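Local coordinates for protein alpha-amylase G-6 (Bacillus halodurans, PDB 2C3H) that probably binds starch through this family 26 carbohydrate-binding module, one domain of a longer amylase, here holding glucose units, at residues S5-Y10 with E58-L63; K12-W17 with N70-P75; L22-T27 with E38-E43. All coordinates share one frame; numbering follows the deposited sequence.

Contact 1. Residues S5-Y10 with E58-L63; sequences SGLTIY and ESVRLL
Leu7 spreads its two methyl groups astride the carbonyl oxygen of Glu58, with Leu7 CD1 and Leu7 CD2 each 3.6 Å from Glu58 O. Leu7 CD2 also reaches Val60, at 4.1 Å from Val60 CB, and the two side chains pass alongside one another, pointing opposite ways, rather than meeting end on. Further along, Ile9 and Leu62 do meet tip to tip, and tightly, with Ile9 CD1 only 3.5 Å from Leu62 CD2. Leu62 CG sits between the backbone N and the carbonyl carbon (chi1 68°), a setting that carries CD2 across the gap. All four side chains are buried between the two sheets of a beta sandwich. Strand 7-12 belongs to the mixed sheet and strand 59-65 is the middle strand of the antiparallel one; the axes of the two short strand segments come no closer than 9.2 Å, at an angle of 32°, too far apart for backbone pairing, and the layers meet mainly through their side chains. Ile54, on the neighbouring strand 49-54, adds to the cover of Val60. At the exposed margin, Ser5 OG donates a hydrogen bond of 2.6 Å to Glu58 OE2, arriving from above the carboxylate plane. Glu58 and Ser59 together face Asn28, forming a classic beta bulge where strand 59-65 begins.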
loop_
_atom_site.group_PDB
_atom_site.type_symbol
_atom_site.label_atom_id
_atom_site.label_comp_id
_atom_site.label_asym_id
_atom_site.label_seq_id
_atom_site.Cartn_x
_atom_site.Cartn_y
_atom_site.Cartn_z
ATOM N N SER A 5 -8.286 -0.725 15.462
ATOM C CA SER A 5 -8.555 -1.083 14.037
ATOM C C SER A 5 -7.246 -1.260 13.275
ATOM O O SER A 5 -6.223 -1.743 13.822
ATOM C CB SER A 5 -9.352 0.036 13.375
ATOM O OG SER A 5 -10.732 -0.045 13.703
ATOM N N GLY A 6 -7.272 -0.848 12.009
ATOM C CA GLY A 6 -6.051 -0.793 11.229
ATOM C C GLY A 6 -6.068 -1.658 9.998
ATOM O O GLY A 6 -6.618 -2.764 9.991
ATOM N N LEU A 7 -5.435 -1.154 8.951
ATOM C CA LEU A 7 -5.490 -1.841 7.676
ATOM C C LEU A 7 -4.189 -2.579 7.453
ATOM O O LEU A 7 -3.100 -1.999 7.573
ATOM C CB LEU A 7 -5.735 -0.832 6.556
ATOM C CG LEU A 7 -7.137 -0.768 5.960
ATOM C CD1 LEU A 7 -8.191 -1.333 6.904
ATOM C CD2 LEU A 7 -7.479 0.657 5.549
ATOM N N THR A 8 -4.319 -3.869 7.191
ATOM C CA THR A 8 -3.228 -4.684 6.675
ATOM C C THR A 8 -3.447 -4.826 5.181
ATOM O O THR A 8 -4.542 -5.124 4.672
ATOM C CB THR A 8 -3.187 -6.073 7.371
ATOM O OG1 THR A 8 -3.099 -5.887 8.789
ATOM C CG2 THR A 8 -1.910 -6.834 7.038
ATOM N N ILE A 9 -2.381 -4.543 4.468
ATOM C CA ILE A 9 -2.423 -4.524 3.026
ATOM C C ILE A 9 -1.257 -5.344 2.526
ATOM O O ILE A 9 -0.137 -5.255 3.019
ATOM C CB ILE A 9 -2.386 -3.040 2.518
ATOM C CG1 ILE A 9 -3.792 -2.448 2.635
ATOM C CG2 ILE A 9 -1.939 -2.968 1.084
ATOM C CD1 ILE A 9 -3.780 -1.175 3.252
ATOM N N TYR A 10 -1.546 -6.172 1.543
ATOM C CA TYR A 10 -0.560 -7.045 0.988
ATOM C C TYR A 10 -0.469 -6.610 -0.431
ATOM O O TYR A 10 -1.474 -6.219 -1.002
ATOM C CB TYR A 10 -1.017 -8.500 1.086
ATOM C CG TYR A 10 -1.164 -8.989 2.507
ATOM C CD1 TYR A 10 -0.104 -9.620 3.166
ATOM C CD2 TYR A 10 -2.383 -8.844 3.185
ATOM C CE1 TYR A 10 -0.254 -10.070 4.497
ATOM C CE2 TYR A 10 -2.551 -9.295 4.497
ATOM C CZ TYR A 10 -1.484 -9.895 5.141
ATOM O OH TYR A 10 -1.657 -10.301 6.434
ATOM N N GLU A 58 -9.651 3.083 9.879
ATOM C CA GLU A 58 -10.714 2.299 9.269
ATOM C C GLU A 58 -10.535 2.336 7.746
ATOM O O GLU A 58 -10.622 1.303 7.069
ATOM C CB GLU A 58 -12.120 2.863 9.575
ATOM C CG GLU A 58 -12.617 2.796 11.021
ATOM C CD GLU A 58 -12.822 1.370 11.553
ATOM O OE1 GLU A 58 -12.978 0.402 10.739
ATOM O OE2 GLU A 58 -12.833 1.218 12.807
ATOM N N SER A 59 -10.341 3.539 7.210
ATOM C CA SER A 59 -10.221 3.727 5.771
ATOM C C SER A 59 -8.988 4.599 5.412
ATOM O O SER A 59 -8.467 5.358 6.256
ATOM C CB SER A 59 -11.515 4.303 5.194
ATOM O OG SER A 59 -11.575 5.700 5.428
ATOM N N VAL A 60 -8.558 4.457 4.150
ATOM C CA VAL A 60 -7.353 5.052 3.604
ATOM C C VAL A 60 -7.447 5.129 2.064
ATOM O O VAL A 60 -8.180 4.342 1.441
ATOM C CB VAL A 60 -6.096 4.242 4.085
ATOM C CG1 VAL A 60 -5.490 3.369 2.998
ATOM C CG2 VAL A 60 -5.059 5.151 4.652
ATOM N N ARG A 61 -6.743 6.108 1.473
ATOM C CA ARG A 61 -6.362 6.068 0.053
ATOM C C ARG A 61 -4.875 5.759 -0.032
ATOM O O ARG A 61 -4.039 6.308 0.738
ATOM C CB ARG A 61 -6.693 7.372 -0.673
ATOM C CG ARG A 61 -8.194 7.581 -0.817
ATOM C CD ARG A 61 -8.609 8.751 -1.727
ATOM N NE ARG A 61 -10.035 8.662 -2.023
ATOM C CZ ARG A 61 -10.992 9.140 -1.215
ATOM N NH1 ARG A 61 -12.255 9.009 -1.563
ATOM N NH2 ARG A 61 -10.694 9.753 -0.054
ATOM N N LEU A 62 -4.530 4.837 -0.919
ATOM C CA LEU A 62 -3.156 4.388 -0.944
ATOM C C LEU A 62 -2.566 4.214 -2.339
ATOM O O LEU A 62 -3.269 3.892 -3.310
ATOM C CB LEU A 62 -2.979 3.126 -0.068
ATOM C CG LEU A 62 -3.666 1.845 -0.571
ATOM C CD1 LEU A 62 -2.843 0.939 -1.574
ATOM C CD2 LEU A 62 -4.124 1.059 0.630
ATOM N N LEU A 63 -1.254 4.399 -2.432
ATOM C CA LEU A 63 -0.549 4.086 -3.662
ATOM C C LEU A 63 0.632 3.193 -3.296
ATOM O O LEU A 63 1.251 3.383 -2.239
ATOM C CB LEU A 63 -0.048 5.352 -4.334
ATOM C CG LEU A 63 -1.108 6.219 -4.978
ATOM C CD1 LEU A 63 -1.683 7.242 -3.906
ATOM C CD2 LEU A 63 -0.590 6.905 -6.224
#

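Contact 2. Residues K12-W17 with N70-P75. With GLC (alpha-D-glucopyranose), chain I; SO4 (sulfate ion), chain R.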
loop_
_atom_site.group_PDB
_atom_site.type_symbol
_atom_site.label_atom_id
_atom_site.label_comp_id
_atom_site.label_asym_id
_atom_site.label_seq_id
_atom_site.Cartn_x
_atom_site.Cartn_y
_atom_site.Cartn_z
ATOM N N LYS A 12 1.460 -7.640 -4.239
ATOM C CA LYS A 12 2.351 -8.423 -5.083
ATOM C C LYS A 12 3.288 -7.524 -5.902
ATOM O O LYS A 12 2.840 -6.805 -6.788
ATOM C CB LYS A 12 1.548 -9.301 -6.020
ATOM C CG LYS A 12 2.359 -10.505 -6.467
ATOM C CD LYS A 12 1.585 -11.316 -7.479
ATOM C CE LYS A 12 1.985 -12.791 -7.360
ATOM N NZ LYS A 12 2.920 -13.179 -8.416
ATOM N N LYS A 13 4.592 -7.623 -5.639
ATOM C CA LYS A 13 5.572 -6.767 -6.262
ATOM C C LYS A 13 5.757 -7.094 -7.762
ATOM O O LYS A 13 5.960 -8.236 -8.128
ATOM C CB LYS A 13 6.881 -6.860 -5.486
ATOM C CG LYS A 13 7.971 -5.939 -5.991
ATOM C CD LYS A 13 9.304 -6.112 -5.211
ATOM C CE LYS A 13 10.168 -7.250 -5.792
ATOM N NZ LYS A 13 10.536 -7.010 -7.221
ATOM N N PRO A 14 5.667 -6.096 -8.640
ATOM C CA PRO A 14 6.017 -6.346 -10.044
ATOM C C PRO A 14 7.526 -6.719 -10.102
ATOM O O PRO A 14 8.329 -6.256 -9.255
ATOM C CB PRO A 14 5.720 -5.030 -10.728
ATOM C CG PRO A 14 4.854 -4.225 -9.704
ATOM C CD PRO A 14 5.300 -4.694 -8.368
ATOM N N ASP A 15 7.886 -7.615 -11.018
ATOM C CA ASP A 15 9.262 -8.161 -11.069
ATOM C C ASP A 15 10.316 -7.072 -11.179
ATOM O O ASP A 15 11.331 -7.143 -10.498
ATOM C CB ASP A 15 9.447 -9.200 -12.182
ATOM C CG ASP A 15 8.781 -10.553 -11.841
ATOM O OD1 ASP A 15 8.610 -11.392 -12.766
ATOM O OD2 ASP A 15 8.417 -10.868 -10.663
ATOM N N SER A 16 10.052 -6.054 -11.983
ATOM C CA SER A 16 11.040 -4.975 -12.202
ATOM C C SER A 16 11.093 -3.903 -11.099
ATOM O O SER A 16 11.850 -2.925 -11.241
ATOM C CB SER A 16 10.703 -4.239 -13.465
ATOM O OG SER A 16 9.556 -3.457 -13.175
ATOM N N TRP A 17 10.280 -4.035 -10.054
ATOM C CA TRP A 17 10.266 -3.051 -8.982
ATOM C C TRP A 17 11.297 -3.360 -7.920
ATOM O O TRP A 17 11.590 -4.533 -7.625
ATOM C CB TRP A 17 8.899 -2.991 -8.254
ATOM C CG TRP A 17 7.822 -2.189 -8.942
ATOM C CD1 TRP A 17 7.617 -2.038 -10.312
ATOM C CD2 TRP A 17 6.770 -1.454 -8.306
ATOM N NE1 TRP A 17 6.509 -1.250 -10.531
ATOM C CE2 TRP A 17 5.966 -0.888 -9.326
ATOM C CE3 TRP A 17 6.417 -1.216 -6.972
ATOM C CZ2 TRP A 17 4.832 -0.115 -9.043
ATOM C CZ3 TRP A 17 5.300 -0.423 -6.698
ATOM C CH2 TRP A 17 4.514 0.098 -7.726
ATOM N N ASN A 70 8.862 4.224 -9.690
ATOM C CA ASN A 70 7.722 3.405 -10.046
ATOM C C ASN A 70 6.623 3.698 -9.043
ATOM O O ASN A 70 6.879 3.992 -7.869
ATOM C CB ASN A 70 8.075 1.921 -9.987
ATOM C CG ASN A 70 9.133 1.509 -11.017
ATOM O OD1 ASN A 70 10.162 0.860 -10.672
ATOM N ND2 ASN A 70 8.897 1.861 -12.280
ATOM N N GLN A 71 5.391 3.614 -9.503
ATOM C CA GLN A 71 4.244 3.707 -8.589
ATOM C C GLN A 71 3.073 3.080 -9.303
ATOM O O GLN A 71 3.059 2.952 -10.532
ATOM C CB GLN A 71 3.897 5.160 -8.165
ATOM C CG GLN A 71 3.567 6.075 -9.337
ATOM C CD GLN A 71 3.242 7.475 -8.885
ATOM O OE1 GLN A 71 2.086 7.785 -8.567
ATOM N NE2 GLN A 71 4.259 8.304 -8.776
ATOM N N TRP A 72 2.104 2.689 -8.508
ATOM C CA TRP A 72 0.856 2.118 -9.001
ATOM C C TRP A 72 -0.244 2.549 -7.994
ATOM O O TRP A 72 -0.202 2.139 -6.843
ATOM C CB TRP A 72 1.019 0.591 -9.040
ATOM C CG TRP A 72 -0.025 -0.169 -9.761
ATOM C CD1 TRP A 72 -1.205 0.290 -10.236
ATOM C CD2 TRP A 72 0.050 -1.555 -10.124
ATOM N NE1 TRP A 72 -1.914 -0.742 -10.822
ATOM C CE2 TRP A 72 -1.153 -1.882 -10.780
ATOM C CE3 TRP A 72 1.014 -2.573 -9.921
ATOM C CZ2 TRP A 72 -1.411 -3.152 -11.273
ATOM C CZ3 TRP A 72 0.745 -3.839 -10.374
ATOM C CH2 TRP A 72 -0.440 -4.119 -11.076
ATOM N N PRO A 73 -1.206 3.370 -8.393
ATOM C CA PRO A 73 -1.360 3.902 -9.761
ATOM C C PRO A 73 -0.426 5.074 -10.124
ATOM O O PRO A 73 0.398 5.504 -9.293
ATOM C CB PRO A 73 -2.804 4.385 -9.753
ATOM C CG PRO A 73 -2.962 4.883 -8.438
ATOM C CD PRO A 73 -2.298 3.829 -7.535
ATOM N N GLY A 74 -0.567 5.558 -11.358
ATOM C CA GLY A 74 0.279 6.575 -11.946
ATOM C C GLY A 74 0.423 7.888 -11.180
ATOM O O GLY A 74 -0.330 8.225 -10.260
ATOM N N PRO A 75 1.405 8.670 -11.593
ATOM C CA PRO A 75 1.638 9.946 -10.945
ATOM C C PRO A 75 0.345 10.737 -10.912
ATOM O O PRO A 75 -0.313 10.917 -11.950
ATOM C CB PRO A 75 2.690 10.591 -11.853
ATOM C CG PRO A 75 3.393 9.460 -12.437
ATOM C CD PRO A 75 2.354 8.424 -12.708
HETATM C C1 GLC I . 4.109 12.160 -6.321
HETATM C C2 GLC I . 3.274 11.034 -6.920
HETATM C C3 GLC I . 1.796 11.352 -6.765
HETATM C C4 GLC I . 1.509 11.542 -5.285
HETATM C C5 GLC I . 2.368 12.661 -4.729
HETATM C C6 GLC I . 2.095 12.838 -3.243
HETATM O O1 GLC I . 3.954 13.350 -7.077
HETATM O O2 GLC I . 3.586 10.846 -8.282
HETATM O O3 GLC I . 0.910 10.360 -7.286
HETATM O O4 GLC I . 0.158 11.915 -5.211
HETATM O O5 GLC I . 3.753 12.399 -4.959
HETATM O O6 GLC I . 2.843 13.912 -2.682
HETATM S S SO4 R . 7.231 -5.994 -14.582
HETATM O O1 SO4 R . 5.910 -6.570 -14.375
HETATM O O2 SO4 R . 7.562 -4.991 -13.558
HETATM O O3 SO4 R . 8.204 -7.099 -14.525
HETATM O O4 SO4 R . 7.239 -5.287 -15.861
#
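Asn70 CB lies over one face of the Trp17 indole, a CH-pi contact in which it stands 3.7 Å from the centroid of the five-membered ring. The Asn70 amide runs along the ring with the two planes only 10° apart. Pro14 CG lies over the opposite face, toward its rim, giving the indole a neighbour on each face. Trp17 CG stands beside the backbone N and opposite the carbonyl carbon (chi1 -81°), which swings the six-membered end in against strand 71-72, where Trp17 CH2 comes within 3.6 Å of Trp72 N at the ring edge and 3.8 Å of Trp72 CB. Pro14 CG also meets the edge of the Trp72 ring, 4.2 Å from Trp72 CZ3. Were Trp17 cut back to an alanine, Asn70 CB and Pro14 would probably lose the ring between them and a gap would open beside Trp72. The outer side is looser and polar: Ser16 N donates to sulfate O2 at 3.1 Å, an ion probably taken from the crystallisation liquor. Lys13, just before the turn, braces it, with Lys13 NZ donating to Trp17 O at 2.7 Å and to Pro14 O, which Trp17 N approaches from the opposite face. Gln71 points its CB away from Trp17, and its side chain lies against a bound glucose. A type I beta turn, Pro14 to Trp17, thus packs beside a strand whose other flank lines the sugar site of this starch-binding module.

Contact 3. Residues L22-T27 with E38-E43. With GLC (alpha-D-glucopyranose), chain B; GLC (alpha-D-glucopyranose), chain I.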
loop_
_atom_site.group_PDB
_atom_site.type_symbol
_atom_site.label_atom_id
_atom_site.label_comp_id
_atom_site.label_asym_id
_atom_site.label_seq_id
_atom_site.Cartn_x
_atom_site.Cartn_y
_atom_site.Cartn_z
ATOM N N LEU A 22 4.500 1.704 0.845
ATOM C CA LEU A 22 3.080 1.980 0.867
ATOM C C LEU A 22 2.886 3.448 1.208
ATOM O O LEU A 22 3.227 3.882 2.339
ATOM C CB LEU A 22 2.383 1.107 1.901
ATOM C CG LEU A 22 0.851 1.205 1.799
ATOM C CD1 LEU A 22 0.447 0.373 0.608
ATOM C CD2 LEU A 22 0.110 0.718 3.041
ATOM N N TYR A 23 2.404 4.222 0.238
ATOM C CA TYR A 23 2.096 5.629 0.478
ATOM C C TYR A 23 0.592 5.712 0.734
ATOM O O TYR A 23 -0.193 4.995 0.068
ATOM C CB TYR A 23 2.564 6.525 -0.689
ATOM C CG TYR A 23 2.039 7.922 -0.582
ATOM C CD1 TYR A 23 2.695 8.872 0.218
ATOM C CD2 TYR A 23 0.871 8.302 -1.239
ATOM C CE1 TYR A 23 2.213 10.171 0.341
ATOM C CE2 TYR A 23 0.376 9.593 -1.118
ATOM C CZ TYR A 23 1.067 10.520 -0.307
ATOM O OH TYR A 23 0.603 11.795 -0.136
ATOM N N TYR A 24 0.174 6.552 1.691
ATOM C CA TYR A 24 -1.248 6.636 2.021
ATOM C C TYR A 24 -1.663 8.002 2.539
ATOM O O TYR A 24 -0.879 8.684 3.151
ATOM C CB TYR A 24 -1.632 5.530 3.027
ATOM C CG TYR A 24 -0.820 5.518 4.321
ATOM C CD1 TYR A 24 0.356 4.744 4.438
ATOM C CD2 TYR A 24 -1.261 6.248 5.440
ATOM C CE1 TYR A 24 1.069 4.725 5.600
ATOM C CE2 TYR A 24 -0.542 6.252 6.624
ATOM C CZ TYR A 24 0.615 5.499 6.703
ATOM O OH TYR A 24 1.305 5.478 7.887
ATOM N N TYR A 25 -2.906 8.410 2.285
ATOM C CA TYR A 25 -3.382 9.716 2.747
ATOM C C TYR A 25 -4.877 9.542 2.899
ATOM O O TYR A 25 -5.376 8.413 2.690
ATOM C CB TYR A 25 -3.019 10.823 1.752
ATOM C CG TYR A 25 -3.628 10.626 0.372
ATOM C CD1 TYR A 25 -3.075 9.704 -0.534
ATOM C CD2 TYR A 25 -4.761 11.349 -0.024
ATOM C CE1 TYR A 25 -3.629 9.519 -1.831
ATOM C CE2 TYR A 25 -5.344 11.158 -1.326
ATOM C CZ TYR A 25 -4.744 10.241 -2.204
ATOM O OH TYR A 25 -5.264 10.005 -3.441
ATOM N N ASP A 26 -5.582 10.632 3.242
ATOM C CA ASP A 26 -6.982 10.598 3.621
ATOM C C ASP A 26 -7.255 9.542 4.693
ATOM O O ASP A 26 -8.280 8.847 4.601
ATOM C CB ASP A 26 -7.867 10.241 2.421
ATOM C CG ASP A 26 -8.158 11.420 1.531
ATOM O OD1 ASP A 26 -7.453 12.465 1.640
ATOM O OD2 ASP A 26 -9.063 11.359 0.655
ATOM N N THR A 27 -6.355 9.389 5.672
ATOM C CA THR A 27 -6.617 8.427 6.726
ATOM C C THR A 27 -7.875 8.816 7.511
ATOM O O THR A 27 -8.148 10.003 7.781
ATOM C CB THR A 27 -5.416 8.179 7.675
ATOM O OG1 THR A 27 -4.943 9.417 8.199
ATOM C CG2 THR A 27 -4.222 7.623 6.919
ATOM N N GLU A 38 9.040 9.361 2.003
ATOM C CA GLU A 38 9.178 8.699 3.277
ATOM C C GLU A 38 8.118 7.633 3.483
ATOM O O GLU A 38 8.096 7.036 4.548
ATOM C CB GLU A 38 9.206 9.727 4.418
ATOM C CG GLU A 38 10.616 10.258 4.695
ATOM C CD GLU A 38 10.643 11.721 5.124
ATOM O OE1 GLU A 38 9.631 12.207 5.695
ATOM O OE2 GLU A 38 11.692 12.386 4.910
ATOM N N ALA A 39 7.277 7.361 2.466
ATOM C CA ALA A 39 6.375 6.210 2.536
ATOM C C ALA A 39 7.140 4.970 3.021
ATOM O O ALA A 39 8.216 4.684 2.477
ATOM C CB ALA A 39 5.742 5.928 1.197
ATOM N N PRO A 40 6.593 4.225 4.001
ATOM C CA PRO A 40 7.299 3.068 4.563
ATOM C C PRO A 40 7.412 1.807 3.686
ATOM O O PRO A 40 6.514 1.451 2.881
ATOM C CB PRO A 40 6.511 2.735 5.836
ATOM C CG PRO A 40 5.080 3.239 5.563
ATOM C CD PRO A 40 5.266 4.426 4.637
ATOM N N GLU A 41 8.566 1.155 3.899
ATOM C CA GLU A 41 8.907 -0.169 3.422
ATOM C C GLU A 41 7.856 -1.173 3.801
ATOM O O GLU A 41 7.546 -1.336 4.967
ATOM C CB GLU A 41 10.222 -0.635 4.070
ATOM C CG GLU A 41 11.414 -0.625 3.149
ATOM C CD GLU A 41 12.251 -1.904 3.151
ATOM O OE1 GLU A 41 13.114 -2.022 2.267
ATOM O OE2 GLU A 41 12.081 -2.802 3.996
ATOM N N MET A 42 7.333 -1.886 2.821
ATOM C CA MET A 42 6.459 -2.983 3.150
ATOM C C MET A 42 7.357 -4.150 3.563
ATOM O O MET A 42 8.361 -4.424 2.884
ATOM C CB MET A 42 5.554 -3.302 1.976
ATOM C CG MET A 42 4.735 -2.104 1.562
ATOM S SD MET A 42 3.590 -2.503 0.301
ATOM C CE MET A 42 2.282 -3.242 1.268
ATOM N N GLU A 43 7.048 -4.759 4.710
ATOM C CA GLU A 43 7.712 -5.973 5.173
ATOM C C GLU A 43 7.530 -7.067 4.154
ATOM O O GLU A 43 6.447 -7.205 3.607
ATOM C CB GLU A 43 7.081 -6.440 6.487
ATOM C CG GLU A 43 8.031 -6.324 7.683
ATOM C CD GLU A 43 7.494 -5.471 8.843
ATOM O OE1 GLU A 43 7.167 -6.060 9.911
ATOM O OE2 GLU A 43 7.416 -4.214 8.721
HETATM C C1 GLC B . -1.060 11.035 -4.523
HETATM C C2 GLC B . -2.236 10.897 -5.459
HETATM C C3 GLC B . -2.905 12.236 -5.662
HETATM C C4 GLC B . -3.226 12.854 -4.299
HETATM C C5 GLC B . -1.963 13.029 -3.489
HETATM C C6 GLC B . -2.288 13.509 -2.090
HETATM O O2 GLC B . -1.754 10.472 -6.706
HETATM O O3 GLC B . -4.055 11.997 -6.467
HETATM O O4 GLC B . -3.847 14.108 -4.438
HETATM O O5 GLC B . -1.294 11.784 -3.355
HETATM O O6 GLC B . -1.144 13.406 -1.269
HETATM C C1 GLC I . 4.109 12.160 -6.321
HETATM C C2 GLC I . 3.274 11.034 -6.920
HETATM C C3 GLC I . 1.796 11.352 -6.765
HETATM C C4 GLC I . 1.509 11.542 -5.285
HETATM C C5 GLC I . 2.368 12.661 -4.729
HETATM C C6 GLC I . 2.095 12.838 -3.243
HETATM O O1 GLC I . 3.954 13.350 -7.077
HETATM O O2 GLC I . 3.586 10.846 -8.282
HETATM O O3 GLC I . 0.910 10.360 -7.286
HETATM O O4 GLC I . 0.158 11.915 -5.211
HETATM O O5 GLC I . 3.753 12.399 -4.959
HETATM O O6 GLC I . 2.843 13.912 -2.682
#
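With CG anti to the backbone N (chi1 -171°), Leu22 sets its side chain obliquely across that of Met42, whose bend at chi3 (81°) returns the methyl CE toward Leu22 CD1. Leu22 CB and Met42 CG are 4.0 Å apart, and Ile54 and Phe64 also pack on Leu22 within the core. The backbone supplies the polar link: Leu22 N donates to Pro40 O over 2.9 Å, fixing the loop against the outer edge of strand 21-28. Ala39 CB points at the strand, 3.4 Å from Leu22 O and 3.7 Å from Tyr23 CB. Pro40 CG touches the Tyr24 ring at its edge, 4.3 Å from CE1 of Tyr24.

Tyr23 leads out to the ligand. Its OH shares a 2.6 Å hydrogen bond with O6 of the chain B glucose, lying in the plane of the tyrosine ring, while Trp36 meets that ring edge-to-face. Tyr25 places one ring face beneath the same sugar, with glucose C6 3.8 Å above the ring plane, and its own OH is bound to Gly79 N. Apolar packing and one backbone bond therefore hold the loop to the strand, whereas sugar recognition combines a stacking aromatic face with a hydroxyl bond, a pairing well known in carbohydrate-binding modules.

From the N terminus, residues 5-10 and then 12-17 open contacts 1 and 2, both of which await partners much further on. Contact 3 is the first to close, when 38-43 returns to 22-27 across ten intervening residues. Residues 58-63 then complete contact 1, and 70-75 completes contact 2, so these two cross while contact 3 lies within both. Contact 1 joins the two sheets of the sandwich; contact 2 brings the loop after strand 7-12 to strand 71-82; contact 3 fastens a loop along strand 21-28. Strand 59-65 lies between strands 21-28 and 71-82, and contacts 2 and 3 both touch the chain I glucose.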